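PDB 3L7W: transcription regulator PadR N-terminal domain-containing protein from Streptococcus mutans, which probably binds DNA as a PadR-family transcriptional regulator, using a winged helix-turn-helix fold carried by a two-fold symmetric pair of chains. Local coordinates for the interface of chains A and B. Sequence-based numbering; all coordinates share one arbitrary frame. Chains: chain A/B, Putative uncharacterized protein SMU.1704.

Contact 1: the interface of chains A and B. Residues chain A 3-6, 9, 35; chain B 6, 8, 91, 95.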
# COMPACT_ATOMS: atom_id res chain seq x y z
N TYR A 3 -7.62 -2.01 -1.69
CA TYR A 3 -6.62 -0.98 -1.54
C TYR A 3 -5.94 -0.73 -2.87
O TYR A 3 -5.69 -1.66 -3.63
CB TYR A 3 -5.63 -1.38 -0.48
CG TYR A 3 -6.23 -1.54 0.90
CD1 TYR A 3 -6.68 -0.44 1.60
CD2 TYR A 3 -6.31 -2.79 1.50
CE1 TYR A 3 -7.20 -0.57 2.87
CE2 TYR A 3 -6.85 -2.94 2.78
CZ TYR A 3 -7.29 -1.81 3.45
OH TYR A 3 -7.83 -1.91 4.72
N PRO A 4 -5.63 0.54 -3.15
CA PRO A 4 -4.93 0.87 -4.39
C PRO A 4 -3.47 0.46 -4.27
O PRO A 4 -2.98 0.26 -3.17
CB PRO A 4 -5.00 2.40 -4.45
CG PRO A 4 -5.52 2.86 -3.11
CD PRO A 4 -5.68 1.67 -2.22
N VAL A 5 -2.80 0.35 -5.42
CA VAL A 5 -1.38 0.06 -5.46
C VAL A 5 -0.66 1.29 -6.04
O VAL A 5 -0.87 1.65 -7.18
CB VAL A 5 -1.12 -1.13 -6.39
CG1 VAL A 5 0.40 -1.36 -6.57
CG2 VAL A 5 -1.83 -2.36 -5.87
N SER A 6 0.20 1.91 -5.25
CA SER A 6 0.89 3.10 -5.70
C SER A 6 1.86 2.76 -6.82
O SER A 6 2.27 1.61 -6.97
CB SER A 6 1.63 3.75 -4.53
OG SER A 6 2.70 2.92 -4.09
N LEU A 9 4.80 1.02 -5.65
CA LEU A 9 4.58 -0.39 -5.35
C LEU A 9 4.55 -1.18 -6.66
O LEU A 9 5.00 -2.31 -6.72
CB LEU A 9 3.27 -0.57 -4.59
CG LEU A 9 3.34 -1.36 -3.30
CD1 LEU A 9 1.93 -1.61 -2.74
CD2 LEU A 9 4.07 -2.67 -3.51
N ILE A 35 -3.54 -7.52 -8.75
CA ILE A 35 -3.70 -6.77 -7.51
C ILE A 35 -3.96 -5.30 -7.78
O ILE A 35 -4.47 -4.59 -6.92
CB ILE A 35 -2.50 -6.93 -6.54
CG1 ILE A 35 -2.77 -6.14 -5.26
CG2 ILE A 35 -1.17 -6.48 -7.20
CD1 ILE A 35 -2.17 -6.73 -4.03
N SER B 6 -2.28 5.03 0.83
CA SER B 6 -3.48 5.54 0.19
C SER B 6 -4.49 5.99 1.24
O SER B 6 -4.42 5.56 2.39
CB SER B 6 -4.10 4.47 -0.70
OG SER B 6 -4.59 3.39 0.08
N LEU B 8 -7.45 5.14 1.50
CA LEU B 8 -8.16 3.95 1.97
C LEU B 8 -7.40 3.26 3.08
O LEU B 8 -7.98 2.79 4.06
CB LEU B 8 -8.42 2.97 0.83
CG LEU B 8 -9.41 3.49 -0.21
CD1 LEU B 8 -9.60 2.50 -1.35
CD2 LEU B 8 -10.74 3.78 0.46
N TYR B 91 -4.25 -7.97 0.32
CA TYR B 91 -3.34 -7.08 -0.38
C TYR B 91 -1.92 -7.55 -0.14
O TYR B 91 -1.16 -7.77 -1.08
CB TYR B 91 -3.48 -5.70 0.19
CG TYR B 91 -2.80 -4.56 -0.54
CD1 TYR B 91 -3.42 -3.94 -1.62
CD2 TYR B 91 -1.60 -4.05 -0.09
CE1 TYR B 91 -2.82 -2.86 -2.26
CE2 TYR B 91 -1.00 -2.97 -0.73
CZ TYR B 91 -1.62 -2.38 -1.81
OH TYR B 91 -1.02 -1.29 -2.41
N ILE B 95 0.57 -9.18 -2.93
CA ILE B 95 1.82 -8.55 -3.27
C ILE B 95 2.99 -9.49 -3.00
O ILE B 95 3.81 -9.74 -3.88
CB ILE B 95 1.96 -7.24 -2.50
CG1 ILE B 95 0.99 -6.22 -3.09
CG2 ILE B 95 3.39 -6.72 -2.59
CD1 ILE B 95 1.14 -4.85 -2.52
O HOH W 1 -0.02 1.58 -2.41
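The N-terminal loop of chain A (A:Tyr3 to A:Ser6), the start of its helix 7-20 and the loop residue A:Ile35 meet helix 75-100 of chain B, the B:Ser6 loop and B:Leu8 at the start of helix 7-20. B:Tyr91 is the main intruder, with 90 Å² of its surface hidden. Its CG stands anti to the backbone N (chi1 -170°), which sends the ring into the N-terminal loop of A. There the phenol OH donates a 2.6 Å hydrogen bond to the backbone O of A:Pro4, approaching at 131° at that oxygen and tilted 21° from the carbonyl plane. A:Tyr3 CB packs on B:Tyr91 CD1 at 3.6 Å, while A:Val5 CG2 and A:Leu9 CD1 also border the ring. The A:Tyr3 ring sets its edge against the backbone of B:Leu8, and A:Pro4 lies against B:Ser6. One turn further along, B:Ile95 and A:Leu9 approach tip to tip through their CD1 methyls, and A:Ile35 crosses B:Ile95 at about a right angle, its CD1 3.3 Å from B:Ile95 CG1. A:Ser6 OG accepts the N-H of A:Leu9 at 3.2 Å, N-capping helix 7-20. A water joins the chains, 2.9 Å from A:Ser6 N and 3.0 Å from B:Tyr91 OH.

Contact 2: the interface of chains A and B. Residues chain A 6, 8-9, 11-12, 84; chain B 2-4.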
# COMPACT_ATOMS: atom_id res chain seq x y z
N SER A 6 0.20 1.91 -5.25
CA SER A 6 0.89 3.10 -5.70
C SER A 6 1.86 2.76 -6.82
O SER A 6 2.27 1.61 -6.97
CB SER A 6 1.63 3.75 -4.53
OG SER A 6 2.70 2.92 -4.09
N LEU A 8 4.87 3.44 -6.97
CA LEU A 8 6.10 2.93 -6.35
C LEU A 8 5.98 1.44 -6.08
O LEU A 8 6.94 0.69 -6.28
CB LEU A 8 6.42 3.67 -5.06
CG LEU A 8 6.82 5.13 -5.28
CD1 LEU A 8 7.10 5.85 -3.97
CD2 LEU A 8 8.04 5.19 -6.18
N LEU A 9 4.80 1.02 -5.65
CA LEU A 9 4.58 -0.39 -5.35
C LEU A 9 4.55 -1.18 -6.66
O LEU A 9 5.00 -2.31 -6.72
CB LEU A 9 3.27 -0.57 -4.59
CG LEU A 9 3.34 -1.36 -3.30
CD1 LEU A 9 1.93 -1.61 -2.74
CD2 LEU A 9 4.07 -2.67 -3.51
N GLU A 11 6.33 -0.54 -9.21
CA GLU A 11 7.73 -0.70 -9.57
C GLU A 11 8.28 -1.91 -8.84
O GLU A 11 8.88 -2.79 -9.44
CB GLU A 11 8.54 0.55 -9.21
CG GLU A 11 8.27 1.72 -10.15
CD GLU A 11 8.95 3.00 -9.72
OE1 GLU A 11 9.76 2.97 -8.78
OE2 GLU A 11 8.67 4.05 -10.33
N TYR A 12 8.04 -1.94 -7.53
CA TYR A 12 8.38 -3.10 -6.73
C TYR A 12 7.88 -4.36 -7.42
O TYR A 12 8.65 -5.28 -7.68
CB TYR A 12 7.78 -2.96 -5.33
CG TYR A 12 8.03 -4.12 -4.41
CD1 TYR A 12 9.27 -4.74 -4.35
CD2 TYR A 12 7.02 -4.59 -3.58
CE1 TYR A 12 9.49 -5.79 -3.50
CE2 TYR A 12 7.23 -5.64 -2.73
CZ TYR A 12 8.47 -6.24 -2.69
OH TYR A 12 8.69 -7.29 -1.85
N LEU A 84 13.52 -2.16 -2.22
CA LEU A 84 12.04 -2.11 -2.32
C LEU A 84 11.38 -3.21 -1.51
O LEU A 84 10.36 -2.98 -0.87
CB LEU A 84 11.58 -2.22 -3.76
CG LEU A 84 12.05 -1.10 -4.69
CD1 LEU A 84 11.61 -1.39 -6.12
CD2 LEU A 84 11.52 0.22 -4.20
N TYR B 2 8.99 5.21 2.50
CA TYR B 2 9.13 5.01 1.06
C TYR B 2 7.80 4.92 0.32
O TYR B 2 7.43 5.82 -0.44
CB TYR B 2 9.95 3.75 0.74
CG TYR B 2 10.22 3.66 -0.76
CD1 TYR B 2 11.10 4.55 -1.37
CD2 TYR B 2 9.58 2.73 -1.55
CE1 TYR B 2 11.33 4.50 -2.73
CE2 TYR B 2 9.82 2.66 -2.91
CZ TYR B 2 10.70 3.55 -3.49
OH TYR B 2 10.93 3.49 -4.84
N TYR B 3 7.08 3.83 0.54
CA TYR B 3 5.82 3.65 -0.16
C TYR B 3 4.78 4.58 0.41
O TYR B 3 4.74 4.81 1.62
CB TYR B 3 5.38 2.21 -0.05
CG TYR B 3 6.32 1.22 -0.69
CD1 TYR B 3 6.46 1.17 -2.07
CD2 TYR B 3 7.06 0.32 0.07
CE1 TYR B 3 7.30 0.26 -2.67
CE2 TYR B 3 7.91 -0.60 -0.52
CZ TYR B 3 8.02 -0.62 -1.91
OH TYR B 3 8.86 -1.52 -2.54
N PRO B 4 3.93 5.13 -0.46
CA PRO B 4 2.86 6.01 0.00
C PRO B 4 1.77 5.19 0.68
O PRO B 4 1.70 3.98 0.47
CB PRO B 4 2.29 6.61 -1.29
CG PRO B 4 2.91 5.83 -2.43
CD PRO B 4 3.76 4.73 -1.87
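B:Tyr3, from the N-terminal loop of one PadR-family subunit, inserts its ring between helices 7-20 and 75-100 of the other, and 70 Å² of its surface is hidden there. From CB, the CG lies anti to the carbonyl carbon (chi1 -63°), which turns the ring towards chain A. CD1 comes first to A:Leu8, 3.9 Å from its CB. CE1 is next, 3.6 Å from the backbone O of A:Leu8, whose carbonyl carbon lies at the ring edge and in its plane. On the other edge CE2 passes 3.4 Å from the carbonyl O of A:Leu84, also in the ring plane. CZ carries the OH to the tip, which donates a hydrogen bond to that same A:Leu84 O at 2.7 Å. The hydroxyl makes an angle of 104° with the C=O bond and sits above the carbonyl plane, 42° out of it, so the bond is not aimed at a lone pair. A:Tyr12, crossing at about a right angle, brings its CB and CG to 3.3 Å from this hydroxyl. B:Tyr2 CD2 lies over the centre of the B:Tyr3 ring, 3.4 Å above its plane, while B:Tyr2 CE2 meets A:Leu84 CD2 at 3.2 Å and the B:Tyr2 OH reaches A:Leu8 CD2 at 3.6 Å.

Contact 3: the interface of chains A and B. Residues chain A 88, 91-92, 95; chain B 9, 12, 35, 88.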
# COMPACT_ATOMS: atom_id res chain seq x y z
N TRP A 88 9.15 -2.55 1.65
CA TRP A 88 7.82 -3.14 1.65
C TRP A 88 7.62 -3.86 2.96
O TRP A 88 6.54 -3.79 3.57
CB TRP A 88 7.66 -4.10 0.48
CG TRP A 88 6.44 -4.93 0.55
CD1 TRP A 88 6.37 -6.29 0.61
CD2 TRP A 88 5.08 -4.46 0.55
NE1 TRP A 88 5.06 -6.70 0.66
CE2 TRP A 88 4.25 -5.60 0.63
CE3 TRP A 88 4.49 -3.19 0.52
CZ2 TRP A 88 2.85 -5.50 0.66
CZ3 TRP A 88 3.09 -3.10 0.55
CH2 TRP A 88 2.29 -4.25 0.62
N TYR A 91 7.02 -1.26 5.56
CA TYR A 91 5.69 -0.72 5.35
C TYR A 91 4.68 -1.65 6.01
O TYR A 91 3.87 -1.23 6.81
CB TYR A 91 5.40 -0.68 3.87
CG TYR A 91 4.16 0.05 3.41
CD1 TYR A 91 4.17 1.43 3.22
CD2 TYR A 91 3.01 -0.64 3.08
CE1 TYR A 91 3.05 2.10 2.75
CE2 TYR A 91 1.89 0.02 2.60
CZ TYR A 91 1.91 1.39 2.43
OH TYR A 91 0.80 2.03 1.94
N LYS A 92 4.76 -2.93 5.65
CA LYS A 92 3.85 -3.92 6.17
C LYS A 92 3.90 -3.99 7.68
O LYS A 92 2.86 -3.91 8.32
CB LYS A 92 4.17 -5.30 5.60
CG LYS A 92 3.55 -5.58 4.25
CD LYS A 92 3.74 -7.04 3.89
CE LYS A 92 5.19 -7.45 4.07
NZ LYS A 92 5.51 -8.79 3.49
N ILE A 95 2.44 -0.82 9.31
CA ILE A 95 1.00 -0.83 9.24
C ILE A 95 0.42 -1.84 10.22
O ILE A 95 -0.43 -1.51 11.05
CB ILE A 95 0.54 -1.09 7.81
CG1 ILE A 95 0.84 0.14 6.97
CG2 ILE A 95 -0.95 -1.42 7.77
CD1 ILE A 95 0.30 0.06 5.58
N LEU B 9 -6.08 3.22 2.94
CA LEU B 9 -5.24 2.59 3.95
C LEU B 9 -5.23 3.45 5.22
O LEU B 9 -5.19 2.93 6.33
CB LEU B 9 -3.82 2.41 3.42
CG LEU B 9 -3.23 1.01 3.52
CD1 LEU B 9 -1.75 1.02 3.11
CD2 LEU B 9 -3.41 0.45 4.92
N TYR B 12 -8.22 2.53 7.16
CA TYR B 12 -7.85 1.32 7.86
C TYR B 12 -7.08 1.69 9.13
O TYR B 12 -7.45 1.29 10.22
CB TYR B 12 -7.02 0.42 6.95
CG TYR B 12 -6.53 -0.86 7.58
CD1 TYR B 12 -7.36 -1.61 8.39
CD2 TYR B 12 -5.25 -1.32 7.34
CE1 TYR B 12 -6.91 -2.78 8.96
CE2 TYR B 12 -4.79 -2.48 7.90
CZ TYR B 12 -5.63 -3.21 8.71
OH TYR B 12 -5.18 -4.37 9.27
N ILE B 35 3.90 6.34 9.50
CA ILE B 35 4.05 5.61 8.25
C ILE B 35 3.62 6.43 7.06
O ILE B 35 4.00 6.14 5.93
CB ILE B 35 3.30 4.24 8.25
CG1 ILE B 35 3.55 3.53 6.93
CG2 ILE B 35 1.79 4.42 8.51
CD1 ILE B 35 3.58 2.03 7.02
N TRP B 88 -6.60 -5.94 3.76
CA TRP B 88 -5.19 -5.61 3.92
C TRP B 88 -4.39 -6.88 3.88
O TRP B 88 -3.32 -6.94 3.27
CB TRP B 88 -4.97 -4.87 5.23
CG TRP B 88 -3.54 -4.71 5.59
CD1 TRP B 88 -2.92 -5.20 6.71
CD2 TRP B 88 -2.53 -4.01 4.85
NE1 TRP B 88 -1.59 -4.85 6.70
CE2 TRP B 88 -1.33 -4.13 5.57
CE3 TRP B 88 -2.54 -3.32 3.63
CZ2 TRP B 88 -0.13 -3.56 5.12
CZ3 TRP B 88 -1.33 -2.75 3.18
CH2 TRP B 88 -0.15 -2.88 3.93
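A:Ile95 meets the indole of B:Trp88 in an aliphatic-to-aromatic contact. Its CG2 methyl rests 3.3 Å above one face of the ring system, offset toward the rim, and lies 3.5 Å from both B:Trp88 CE2 and CZ2. The other branch, ending in CD1, approaches B:Trp88 CH2 at 3.4 Å. With CG1 anti to the carbonyl carbon and CG2 anti to the backbone N (chi1 -72°), the two branches diverge along the indole. B:Leu9 CD2 lies on the same face of B:Trp88 as A:Ile95 CG2, 4.0 Å from its plane and near the rim, an intrachain prop for the indole. B:Tyr12 adds a lighter touch, its CE2 being 4.0 Å from A:Ile95 CG2. B:Ile35 and B:Leu9 also meet A:Tyr91 and A:Ile95, as the exchanged-chain twins of pairs in contact 1.

Contacts between aromatic groups are looser. A:Tyr91 crosses B:Trp88 at a slant, CE2 to CH2 at 3.8 Å. A:Trp88 CH2 and B:Trp88 CH2 lie 4.3 Å apart.

In the fold, the indole of B:Trp88 projects from helix 75-100 towards the same helix of chain A, while B:Leu9 and B:Tyr12 on helix 7-20 flank the site. The mainly hydrophobic contacts join both C-terminal helices, near the two-fold axis, to helix 7-20 and the B:Ile35 loop of chain B.

Contact 1 lies about 9 Å from both contact 2 and contact 3, while contacts 2 and 3 are about 12 Å apart, each measured between the centres of their C-alpha atoms. Contacts 1 and 2 share A:Ser6, just before helix 7-20, and A:Leu9 within it. Helices 7-20 and 75-100 enter all three; the N-terminal loop enters contacts 1 and 2. By two-fold symmetry the Leu9, Ile35, Tyr91 and Ile95 cluster of contact 1 returns in contact 3 with chains exchanged, and its Pro4-Ser6 pair returns in contact 2. The contacts therefore form one continuous interface, consistent with a dimer, the usual state of PadR regulators.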